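PDB 6LKY: putative isocitrate dehydrogenase, NAD-dependent from Methylococcus capsulatus, which oxidatively decarboxylates isocitrate to 2-oxoglutarate, probably with NAD+ as hydride acceptor and with the help of a divalent metal ion such as magnesium. Local coordinates for the interface of chains A and B. Coordinates in Å, arbitrary orientation; residue numbers count along the deposited sequence, not the author numbering. Chains: chain A/B, Putative isocitrate dehydrogenase, NAD-dependent.

Contact 1: the interface of chains A and B. Residues chain A 145, 180-181, 184; chain B 127, 129, 138-140.
A:Cys180 is wedged between B:Glu127 and B:Phe129, and this is the dense part of the contact. Its thiol SG sits 3.7 Å from B:Phe129 CE2, above one face of the phenyl ring and shifted toward the rim. The sulfur lies beside its own backbone N (chi1 -69°), a turn that also lets SG touch B:Glu127 CB at 3.6 Å. The extended side chain of the same glutamate runs on alongside the cysteine to its backbone, where A:Cys180 N donates to B:Glu127 OE1 at 2.9 Å from well above the carboxylate plane; OE2 gets at most a weak share. The B:Ala139 methyl CB presses to 3.3 Å from A:Cys180 O and also meets A:Thr181 CA. Equally close-packed is the methyl CG2 of A:Thr181, 3.6 Å from B:Glu140 CA. The margin at A:Leu184 is looser, its CD2 reaching B:Ala139 CB at 4.1 Å. Two backbone bonds frame the patch: A:Val145 N to B:Ala139 O at 3.0 Å and B:Ala139 N to A:Val145 O at 2.7 Å. They make an antiparallel bridge between the 135-146 strands of both chains, so that one sheet runs across the dimer, with the start of helix 181-193 packed upon it.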
# COMPACT_ATOMS: atom_id res chain seq x y z
N VAL A 145 2.86 -8.52 -17.28
CA VAL A 145 4.13 -7.81 -17.38
C VAL A 145 4.82 -8.28 -18.66
O VAL A 145 5.03 -9.49 -18.83
CB VAL A 145 5.02 -8.08 -16.16
CG1 VAL A 145 6.43 -7.53 -16.39
CG2 VAL A 145 4.39 -7.47 -14.91
N CYS A 180 6.93 -14.53 -11.29
CA CYS A 180 7.00 -14.35 -12.73
C CYS A 180 6.89 -12.90 -13.15
O CYS A 180 7.74 -12.40 -13.88
CB CYS A 180 5.91 -15.19 -13.42
SG CYS A 180 6.23 -16.97 -13.27
N THR A 181 5.83 -12.20 -12.71
CA THR A 181 5.59 -10.83 -13.15
C THR A 181 6.52 -9.84 -12.44
O THR A 181 7.34 -9.16 -13.07
CB THR A 181 4.13 -10.45 -12.90
OG1 THR A 181 3.78 -10.81 -11.56
CG2 THR A 181 3.19 -11.18 -13.87
N LEU A 184 10.21 -10.79 -13.15
CA LEU A 184 10.73 -10.31 -14.43
C LEU A 184 10.98 -8.80 -14.38
O LEU A 184 12.00 -8.31 -14.86
CB LEU A 184 9.77 -10.67 -15.55
CG LEU A 184 10.13 -10.26 -16.98
CD1 LEU A 184 11.42 -10.96 -17.43
CD2 LEU A 184 8.99 -10.55 -17.95
N GLU B 127 1.01 -18.60 -11.82
CA GLU B 127 1.74 -17.68 -12.68
C GLU B 127 2.43 -18.47 -13.77
O GLU B 127 2.67 -19.67 -13.63
CB GLU B 127 2.87 -16.90 -12.00
CG GLU B 127 2.66 -16.33 -10.65
CD GLU B 127 3.95 -15.67 -10.19
OE1 GLU B 127 4.12 -14.46 -10.48
OE2 GLU B 127 4.81 -16.38 -9.62
N PHE B 129 5.42 -17.74 -17.29
CA PHE B 129 6.05 -16.95 -18.33
C PHE B 129 5.40 -17.26 -19.67
O PHE B 129 4.89 -18.36 -19.88
CB PHE B 129 7.55 -17.24 -18.40
CG PHE B 129 8.30 -16.90 -17.13
CD1 PHE B 129 8.59 -15.57 -16.82
CD2 PHE B 129 8.73 -17.91 -16.26
CE1 PHE B 129 9.29 -15.24 -15.66
CE2 PHE B 129 9.43 -17.59 -15.11
CZ PHE B 129 9.71 -16.25 -14.80
N ALA B 138 7.00 -12.29 -21.89
CA ALA B 138 6.06 -11.67 -20.97
C ALA B 138 5.84 -12.61 -19.80
O ALA B 138 6.33 -13.74 -19.79
CB ALA B 138 4.72 -11.34 -21.64
N ALA B 139 5.08 -12.14 -18.82
CA ALA B 139 4.74 -12.92 -17.64
C ALA B 139 3.32 -12.59 -17.21
O ALA B 139 2.84 -11.47 -17.41
CB ALA B 139 5.72 -12.65 -16.50
N GLU B 140 2.67 -13.56 -16.59
CA GLU B 140 1.32 -13.36 -16.08
C GLU B 140 1.22 -13.98 -14.70
O GLU B 140 1.84 -15.00 -14.41
CB GLU B 140 0.28 -13.96 -17.01
CG GLU B 140 0.16 -13.26 -18.30
CD GLU B 140 -1.00 -13.76 -19.14
OE1 GLU B 140 -1.30 -13.10 -20.16
OE2 GLU B 140 -1.62 -14.79 -18.77

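Contact 2: the interface of chains A and B. Residues chain A 175-176, 179; chain B 71-72, 75, 77-78.
A:Lys179 of this isocitrate and isopropylmalate dehydrogenase family member reaches across the dimer into a loop of B:Pro72, B:Gly75, B:Tyr77 and B:Arg78. At its base, CB lies 4.1 Å from B:Arg78 NH2. CG carries the chain onward, extended, and CD then passes over the centre of the B:Arg78 guanidinium, 4.0 Å from CZ; the two long side chains slide past each other in opposite directions. CE nestles by B:Tyr77 O and stands 3.8 Å from B:Arg78 CA. Here the chain bends (chi4 -69°), swinging the ammonium group NZ off the line of the chain and in among backbone carbonyls. NZ donates to B:Gly75 O at 2.7 Å and to B:Tyr77 O at 2.9 Å, each met from above its carbonyl plane, and a further hydrogen bond runs to B:Pro72 O at 2.8 Å. The B:Tyr77 ring in turn lies against B:Pro72 CD, bracing the loop. Replacing A:Lys179 with a methionine would probably leave these carbonyls without their shared donor and set the loop freer to move. Nearby, A:Asn176 CB meets the methyl CG2 of B:Thr71 at 3.8 Å, and both residues are NAD+-binding positions.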
# COMPACT_ATOMS: atom_id res chain seq x y z
N ALA A 175 8.52 -9.69 -5.64
CA ALA A 175 9.04 -10.79 -6.44
C ALA A 175 9.25 -12.07 -5.64
O ALA A 175 9.56 -13.11 -6.24
CB ALA A 175 10.34 -10.37 -7.14
N ASN A 176 9.12 -12.02 -4.32
CA ASN A 176 9.13 -13.28 -3.57
C ASN A 176 7.84 -14.06 -3.79
O ASN A 176 7.88 -15.30 -3.83
CB ASN A 176 9.38 -13.04 -2.08
CG ASN A 176 8.50 -11.94 -1.47
OD1 ASN A 176 7.83 -11.16 -2.17
ND2 ASN A 176 8.52 -11.88 -0.14
N LYS A 179 6.59 -14.31 -8.52
CA LYS A 179 7.90 -14.68 -9.04
C LYS A 179 8.03 -14.42 -10.54
O LYS A 179 9.12 -14.10 -11.02
CB LYS A 179 8.21 -16.15 -8.72
CG LYS A 179 8.41 -16.43 -7.22
CD LYS A 179 8.84 -17.88 -6.98
CE LYS A 179 8.92 -18.22 -5.49
NZ LYS A 179 10.05 -17.54 -4.78
N THR B 71 11.85 -16.04 1.99
CA THR B 71 11.43 -16.48 0.67
C THR B 71 12.31 -15.86 -0.41
O THR B 71 12.46 -14.63 -0.44
CB THR B 71 9.96 -16.11 0.38
OG1 THR B 71 9.12 -16.59 1.43
CG2 THR B 71 9.51 -16.69 -0.99
N PRO B 72 12.89 -16.66 -1.31
CA PRO B 72 13.73 -16.10 -2.38
C PRO B 72 12.93 -15.27 -3.37
O PRO B 72 11.76 -15.56 -3.65
CB PRO B 72 14.33 -17.34 -3.07
CG PRO B 72 13.94 -18.51 -2.28
CD PRO B 72 12.83 -18.13 -1.33
N GLY B 75 12.54 -16.31 -8.05
CA GLY B 75 12.69 -17.71 -8.37
C GLY B 75 12.77 -18.46 -7.06
O GLY B 75 12.39 -17.93 -6.01
N TYR B 77 12.10 -21.52 -4.19
CA TYR B 77 10.91 -22.14 -3.64
C TYR B 77 9.84 -21.10 -3.32
O TYR B 77 10.13 -19.92 -3.06
CB TYR B 77 11.28 -22.96 -2.40
CG TYR B 77 11.92 -22.20 -1.26
CD1 TYR B 77 11.15 -21.49 -0.34
CD2 TYR B 77 13.30 -22.22 -1.07
CE1 TYR B 77 11.73 -20.80 0.71
CE2 TYR B 77 13.89 -21.54 -0.02
CZ TYR B 77 13.10 -20.84 0.87
OH TYR B 77 13.68 -20.16 1.92
N ARG B 78 8.58 -21.54 -3.39
CA ARG B 78 7.46 -20.71 -2.98
C ARG B 78 7.47 -20.52 -1.47
O ARG B 78 7.88 -21.41 -0.72
CB ARG B 78 6.15 -21.36 -3.40
CG ARG B 78 6.03 -21.55 -4.90
CD ARG B 78 5.28 -20.39 -5.52
NE ARG B 78 5.53 -20.29 -6.95
CZ ARG B 78 5.19 -19.25 -7.69
NH1 ARG B 78 4.58 -18.21 -7.12
NH2 ARG B 78 5.45 -19.24 -8.99

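Contact 3: the interface of chains A and B. Residues chain A 174, 177, 206-207; chain B 123, 228, 231-232.
A:Lys174 and B:Asp231 approach from opposite directions across the cleft between the subunits. The lysine bends at chi2 (81°) and then runs extended, which takes its ammonium NZ to B:Asp231 OD2 for a salt bridge and hydrogen bond of 2.7 Å, made from above the carboxylate plane (38° out of it). On the way, the lysine crosses B:Tyr123 at about a right angle, with CE 3.4 Å from the phenol OH. The tyrosine ring is held on one face by A:Ile177, whose CG2 stands 3.9 Å above the ring centre, while B:Leu228 CB lies in plane at the ring's edge. A:Asp207 OD2 makes a salt bridge of 3.3 Å with A:Lys174 NZ, so the ammonium serves carboxylates of both chains, their planes 72° apart. A:Asp207 OD2 is modelled 2.6 Å from B:Asp231 OD1, a clash between acceptors that leaves this pair doubtful in detail. A:Val206 CG1 and B:Ile232 CG1 pack crosswise at 4.0 Å, joining helices 206-215 and 227-241. In this family the lysine and tyrosine are the catalytic pair and the aspartates help to bind the divalent metal ion, not modelled here, whose absence may explain the carboxylate pair; one active site draws on both subunits, so catalysis probably depends on the dimer.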
# COMPACT_ATOMS: atom_id res chain seq x y z
N LYS A 174 7.11 -7.22 -5.59
CA LYS A 174 6.74 -8.32 -4.71
C LYS A 174 7.22 -9.63 -5.35
O LYS A 174 6.47 -10.58 -5.58
CB LYS A 174 5.23 -8.29 -4.44
CG LYS A 174 4.75 -9.27 -3.35
CD LYS A 174 4.97 -8.74 -1.94
CE LYS A 174 4.58 -9.80 -0.90
NZ LYS A 174 4.95 -9.41 0.50
N ILE A 177 6.71 -13.39 -3.94
CA ILE A 177 5.42 -14.05 -4.15
C ILE A 177 5.03 -14.07 -5.61
O ILE A 177 4.56 -15.08 -6.13
CB ILE A 177 4.32 -13.37 -3.30
CG1 ILE A 177 4.74 -13.33 -1.82
CG2 ILE A 177 2.97 -14.09 -3.51
CD1 ILE A 177 5.03 -14.71 -1.24
N VAL A 206 7.29 -4.47 -1.52
CA VAL A 206 6.32 -3.37 -1.42
C VAL A 206 5.82 -3.16 0.02
O VAL A 206 5.59 -2.02 0.43
CB VAL A 206 5.16 -3.60 -2.41
CG1 VAL A 206 4.35 -4.86 -2.05
CG2 VAL A 206 4.26 -2.37 -2.49
N ASP A 207 5.67 -4.23 0.82
CA ASP A 207 5.13 -4.04 2.18
C ASP A 207 6.16 -3.38 3.11
O ASP A 207 5.84 -2.42 3.84
CB ASP A 207 4.62 -5.36 2.78
CG ASP A 207 5.63 -6.50 2.68
OD1 ASP A 207 6.71 -6.30 2.09
OD2 ASP A 207 5.35 -7.62 3.19
N TYR B 123 -1.92 -14.69 -3.88
CA TYR B 123 -1.10 -15.70 -3.23
C TYR B 123 -1.49 -17.11 -3.64
O TYR B 123 -1.00 -18.08 -3.05
CB TYR B 123 -1.18 -15.55 -1.70
CG TYR B 123 -0.46 -14.31 -1.20
CD1 TYR B 123 -0.85 -13.04 -1.61
CD2 TYR B 123 0.62 -14.42 -0.33
CE1 TYR B 123 -0.20 -11.91 -1.18
CE2 TYR B 123 1.29 -13.28 0.13
CZ TYR B 123 0.86 -12.03 -0.30
OH TYR B 123 1.50 -10.89 0.12
N LEU B 228 -2.97 -9.61 -0.63
CA LEU B 228 -1.90 -8.64 -0.87
C LEU B 228 -2.19 -7.31 -0.18
O LEU B 228 -1.30 -6.70 0.44
CB LEU B 228 -1.68 -8.42 -2.37
CG LEU B 228 -0.56 -7.44 -2.76
CD1 LEU B 228 0.74 -7.75 -2.02
CD2 LEU B 228 -0.30 -7.39 -4.25
N ASP B 231 -1.42 -7.57 3.40
CA ASP B 231 0.02 -7.51 3.62
C ASP B 231 0.51 -6.06 3.66
O ASP B 231 1.17 -5.63 4.63
CB ASP B 231 0.72 -8.34 2.53
CG ASP B 231 2.23 -8.17 2.54
OD1 ASP B 231 2.83 -8.21 3.64
OD2 ASP B 231 2.82 -8.03 1.44
N ILE B 232 0.12 -5.27 2.66
CA ILE B 232 0.62 -3.90 2.54
C ILE B 232 0.06 -3.02 3.66
O ILE B 232 0.80 -2.28 4.32
CB ILE B 232 0.27 -3.30 1.17
CG1 ILE B 232 1.06 -4.01 0.06
CG2 ILE B 232 0.55 -1.81 1.17
CD1 ILE B 232 0.54 -3.71 -1.36

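Contact 4: the interface of chains A and B. Residues chain A 127, 139-141; chain B 178, 180-181.
Two side-chain turns bring A:Glu127, A:Ser141 and B:Thr181 together. The glutamate has CG beside its backbone N (chi1 -35°) and runs straight on from there, which carries the carboxylate to the backbone N-H of B:Cys180. The hydroxyl OG1 of B:Thr181 stands between its own N and carbonyl carbon (chi1 46°), facing A:Ser141. The two hydroxyls share a hydrogen bond of 2.8 Å, A:Ser141 OG to B:Thr181 OG1, whose direction cannot be told. A:Ser141 OG also donates to A:Glu127 OE1 at 2.6 Å, using the anti lone pair of that oxygen. B:Cys180 N comes to the same A:Glu127 OE1 at 3.1 Å, from above the carboxylate plane, so two donors grip one oxygen and hold the group from turning. Around this network, B:Leu178 CD2 touches A:Ser141 CB at 4.1 Å and B:Leu178 CA packs 3.8 Å from A:Glu127 CD. Were an alanine to stand in for A:Glu127, B:Cys180 N would probably be left without its acceptor and A:Ser141 OG, losing its carboxylate partner, less firmly fixed. The network ties the strand pair 127-132 and 135-146 of chain A to the start of helix 181-193 in chain B, helping to hold the dimer together.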
# COMPACT_ATOMS: atom_id res chain seq x y z
N GLU A 127 -9.86 -10.14 -16.89
CA GLU A 127 -10.52 -10.76 -15.74
C GLU A 127 -11.72 -11.57 -16.20
O GLU A 127 -12.29 -11.30 -17.26
CB GLU A 127 -11.08 -9.77 -14.73
CG GLU A 127 -10.38 -8.50 -14.47
CD GLU A 127 -11.16 -7.71 -13.43
OE1 GLU A 127 -10.98 -8.02 -12.24
OE2 GLU A 127 -11.96 -6.83 -13.80
N ALA A 139 -13.74 -15.84 -9.10
CA ALA A 139 -13.34 -14.81 -10.06
C ALA A 139 -11.82 -14.81 -10.17
O ALA A 139 -11.13 -15.20 -9.22
CB ALA A 139 -13.83 -13.41 -9.68
N GLU A 140 -11.30 -14.37 -11.32
CA GLU A 140 -9.86 -14.28 -11.55
C GLU A 140 -9.52 -12.98 -12.25
O GLU A 140 -10.28 -12.46 -13.07
CB GLU A 140 -9.34 -15.46 -12.38
CG GLU A 140 -9.46 -16.76 -11.61
CD GLU A 140 -8.81 -17.92 -12.31
OE1 GLU A 140 -8.64 -18.98 -11.66
OE2 GLU A 140 -8.47 -17.77 -13.51
N SER A 141 -8.34 -12.45 -11.91
CA SER A 141 -7.78 -11.25 -12.51
C SER A 141 -6.33 -11.54 -12.85
O SER A 141 -5.60 -12.13 -12.05
CB SER A 141 -7.87 -10.05 -11.56
OG SER A 141 -9.22 -9.69 -11.31
N LEU B 178 -10.35 -3.85 -10.59
CA LEU B 178 -10.48 -5.30 -10.53
C LEU B 178 -11.96 -5.61 -10.29
O LEU B 178 -12.41 -5.92 -9.19
CB LEU B 178 -9.59 -5.86 -9.43
CG LEU B 178 -8.10 -5.47 -9.61
CD1 LEU B 178 -7.23 -5.89 -8.43
CD2 LEU B 178 -7.53 -6.06 -10.92
N CYS B 180 -13.88 -7.99 -11.25
CA CYS B 180 -14.31 -9.36 -10.99
C CYS B 180 -13.88 -9.85 -9.61
O CYS B 180 -14.72 -10.29 -8.82
CB CYS B 180 -13.80 -10.29 -12.10
SG CYS B 180 -14.54 -9.92 -13.76
N THR B 181 -12.58 -9.80 -9.30
CA THR B 181 -12.11 -10.36 -8.03
C THR B 181 -12.47 -9.44 -6.87
O THR B 181 -13.21 -9.82 -5.96
CB THR B 181 -10.59 -10.57 -8.07
OG1 THR B 181 -9.98 -9.40 -8.64
CG2 THR B 181 -10.25 -11.81 -8.93

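Contacts 1 and 4 are matching parts of a two-fold interface with the chains exchanged, about 17 Å apart between the centres of their C-alpha atoms; both use Glu127, Ala139, Glu140, Cys180 and Thr181. Contacts 2 and 3 lie about 12 Å apart and interleave along one short segment, A:Lys174 to A:Lys179, which leads straight into the A:Cys180 and A:Thr181 of contact 1, about 13 Å from contact 2. Contacts 2 and 4 are the most distant, at about 23 Å. A single stretch of chain therefore links the intersubunit sheet, the NAD+ pocket and the shared catalytic site, so that assembly and active-site construction probably depend on each other.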